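Local coordinates for protein PEXRD2 family secreted RXLR effector peptide, putative (Phytophthora infestans, PDB 3ZRG) that acts as a secreted effector that enhances colonisation of Nicotiana benthamiana leaves by the pathogen and induces a weak cell death response there, at residues D21-L26 with K52-Y57. Numbering follows the deposited sequence.
Sequences DYAAKL and KKLLRY
Where 21-25 faces 52-57 in this WY-like effector domain, the two helices run nearly antiparallel (162° between their N-to-C directions), with axes 10.0 Å apart at closest approach, and side chains from both fill the gap. Tyr22 is the main aromatic element. With CG anti to its backbone N (chi1 -175°), its ring points across toward Lys53, Leu54 and Tyr57, long enough for its OH to reach Lys53. Its CD2 lies 3.7 Å from Tyr57 CB, and the two rings meet obliquely, planes 77° apart.

Aliphatic side chains pack round the ring. Leu26 lays CD1 over the centre of one broad face, 3.7 Å above the plane of the Tyr22 ring, and the same methyl touches Leu54 CB. Leu54 CD1 links the two groups, 3.9 Å from Tyr22 CD2 and 3.8 Å from Ala23 CB; the small alanine lets the leucine branch come close to the helix backbone. Leu58 of the second subunit packs on both Ala23 and Leu54, so the apolar packing continues onto that subunit.

Lys53 crosses the tyrosine tip at about a right angle: CB and CD of its extended chain touch Tyr22 OH (CD at 3.6 Å), so methylenes do the packing. Lys53 O lies at the ring edge. Tyr57 OH hydrogen-bonds to Met17 O. Lacking mutual hydrogen bonds or salt bridges, the segments are held by van der Waals and aromatic contacts, as suits a small domain's hydrophobic core.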
loop_
_atom_site.group_PDB
_atom_site.type_symbol
_atom_site.label_atom_id
_atom_site.label_comp_id
_atom_site.label_asym_id
_atom_site.label_seq_id
_atom_site.Cartn_x
_atom_site.Cartn_y
_atom_site.Cartn_z
ATOM N N ASP A 21 -8.439 4.565 1.431
ATOM C CA ASP A 21 -9.505 5.268 0.735
ATOM C C ASP A 21 -9.214 5.308 -0.790
ATOM O O ASP A 21 -10.108 5.084 -1.623
ATOM C CB ASP A 21 -9.651 6.715 1.222
ATOM C CG ASP A 21 -10.287 6.867 2.604
ATOM O OD1 ASP A 21 -10.984 5.946 3.136
ATOM O OD2 ASP A 21 -10.105 7.997 3.145
ATOM N N TYR A 22 -7.981 5.627 -1.150
ATOM C CA TYR A 22 -7.630 5.740 -2.571
ATOM C C TYR A 22 -7.694 4.342 -3.233
ATOM O O TYR A 22 -8.214 4.207 -4.335
ATOM C CB TYR A 22 -6.241 6.353 -2.732
ATOM C CG TYR A 22 -5.846 6.609 -4.170
ATOM C CD1 TYR A 22 -6.750 7.107 -5.089
ATOM C CD2 TYR A 22 -4.530 6.416 -4.576
ATOM C CE1 TYR A 22 -6.367 7.381 -6.387
ATOM C CE2 TYR A 22 -4.146 6.658 -5.879
ATOM C CZ TYR A 22 -5.051 7.156 -6.763
ATOM O OH TYR A 22 -4.700 7.405 -8.061
ATOM N N ALA A 23 -7.292 3.304 -2.513
ATOM C CA ALA A 23 -7.413 1.934 -3.052
ATOM C C ALA A 23 -8.907 1.610 -3.350
ATOM O O ALA A 23 -9.262 0.985 -4.372
ATOM C CB ALA A 23 -6.783 0.931 -2.046
ATOM N N ALA A 24 -9.806 2.085 -2.495
ATOM C CA ALA A 24 -11.240 1.853 -2.713
ATOM C C ALA A 24 -11.728 2.674 -3.920
ATOM O O ALA A 24 -12.515 2.185 -4.751
ATOM C CB ALA A 24 -12.037 2.225 -1.448
ATOM N N LYS A 25 -11.245 3.905 -4.050
ATOM C CA LYS A 25 -11.632 4.703 -5.191
ATOM C C LYS A 25 -11.232 3.988 -6.482
ATOM O O LYS A 25 -11.992 4.011 -7.456
ATOM C CB LYS A 25 -11.034 6.103 -5.115
ATOM C CG LYS A 25 -11.537 7.036 -6.172
ATOM C CD LYS A 25 -11.290 8.511 -5.800
ATOM C CE LYS A 25 -12.353 9.424 -6.453
ATOM N N LEU A 26 -10.059 3.372 -6.464
ATOM C CA LEU A 26 -9.493 2.581 -7.581
ATOM C C LEU A 26 -10.125 1.179 -7.783
ATOM O O LEU A 26 -9.796 0.464 -8.731
ATOM C CB LEU A 26 -7.987 2.400 -7.365
ATOM C CG LEU A 26 -7.135 3.684 -7.433
ATOM C CD1 LEU A 26 -5.689 3.410 -6.991
ATOM C CD2 LEU A 26 -7.161 4.375 -8.780
ATOM N N LYS A 52 0.380 1.063 -9.426
ATOM C CA LYS A 52 1.446 2.061 -9.551
ATOM C C LYS A 52 0.975 3.390 -8.916
ATOM O O LYS A 52 1.707 4.014 -8.170
ATOM C CB LYS A 52 1.855 2.249 -11.013
ATOM C CG LYS A 52 3.061 3.203 -11.202
ATOM C CD LYS A 52 3.297 3.552 -12.648
ATOM C CE LYS A 52 3.798 2.385 -13.441
ATOM N NZ LYS A 52 5.147 1.921 -13.021
ATOM N N LYS A 53 -0.252 3.791 -9.212
ATOM C CA LYS A 53 -0.821 5.014 -8.678
ATOM C C LYS A 53 -0.985 4.884 -7.186
ATOM O O LYS A 53 -0.637 5.801 -6.429
ATOM C CB LYS A 53 -2.197 5.315 -9.317
ATOM C CG LYS A 53 -2.177 5.859 -10.747
ATOM C CD LYS A 53 -3.673 6.010 -11.193
ATOM C CE LYS A 53 -3.908 6.389 -12.602
ATOM N NZ LYS A 53 -5.391 6.584 -12.722
ATOM N N LEU A 54 -1.526 3.752 -6.732
ATOM C CA LEU A 54 -1.723 3.545 -5.295
ATOM C C LEU A 54 -0.408 3.651 -4.480
ATOM O O LEU A 54 -0.320 4.315 -3.410
ATOM C CB LEU A 54 -2.415 2.206 -5.067
ATOM C CG LEU A 54 -2.703 1.901 -3.599
ATOM C CD1 LEU A 54 -3.644 2.978 -2.916
ATOM C CD2 LEU A 54 -3.207 0.476 -3.482
ATOM N N LEU A 55 0.634 3.009 -4.997
ATOM C CA LEU A 55 1.917 2.983 -4.303
ATOM C C LEU A 55 2.570 4.371 -4.381
ATOM O O LEU A 55 3.245 4.765 -3.454
ATOM C CB LEU A 55 2.801 1.903 -4.894
ATOM C CG LEU A 55 2.352 0.481 -4.556
ATOM C CD1 LEU A 55 3.284 -0.487 -5.341
ATOM C CD2 LEU A 55 2.364 0.231 -3.032
ATOM N N ARG A 56 2.383 5.112 -5.472
ATOM C CA ARG A 56 2.802 6.500 -5.575
ATOM C C ARG A 56 2.213 7.370 -4.450
ATOM O O ARG A 56 2.909 8.145 -3.783
ATOM C CB ARG A 56 2.336 7.043 -6.932
ATOM C CG ARG A 56 2.932 8.368 -7.265
ATOM C CD ARG A 56 4.426 8.318 -7.023
ATOM N NE ARG A 56 4.969 9.652 -6.887
ATOM C CZ ARG A 56 5.339 10.201 -5.732
ATOM N NH1 ARG A 56 5.260 9.507 -4.581
ATOM N NH2 ARG A 56 5.813 11.442 -5.756
ATOM N N TYR A 57 0.900 7.256 -4.306
ATOM C CA TYR A 57 0.160 7.984 -3.232
ATOM C C TYR A 57 0.642 7.583 -1.831
ATOM O O TYR A 57 0.842 8.429 -0.988
ATOM C CB TYR A 57 -1.346 7.842 -3.416
ATOM C CG TYR A 57 -2.109 8.790 -2.481
ATOM C CD1 TYR A 57 -1.835 10.158 -2.450
ATOM C CD2 TYR A 57 -3.042 8.304 -1.595
ATOM C CE1 TYR A 57 -2.517 10.999 -1.633
ATOM C CE2 TYR A 57 -3.710 9.125 -0.738
ATOM C CZ TYR A 57 -3.461 10.489 -0.751
ATOM O OH TYR A 57 -4.117 11.382 0.096
#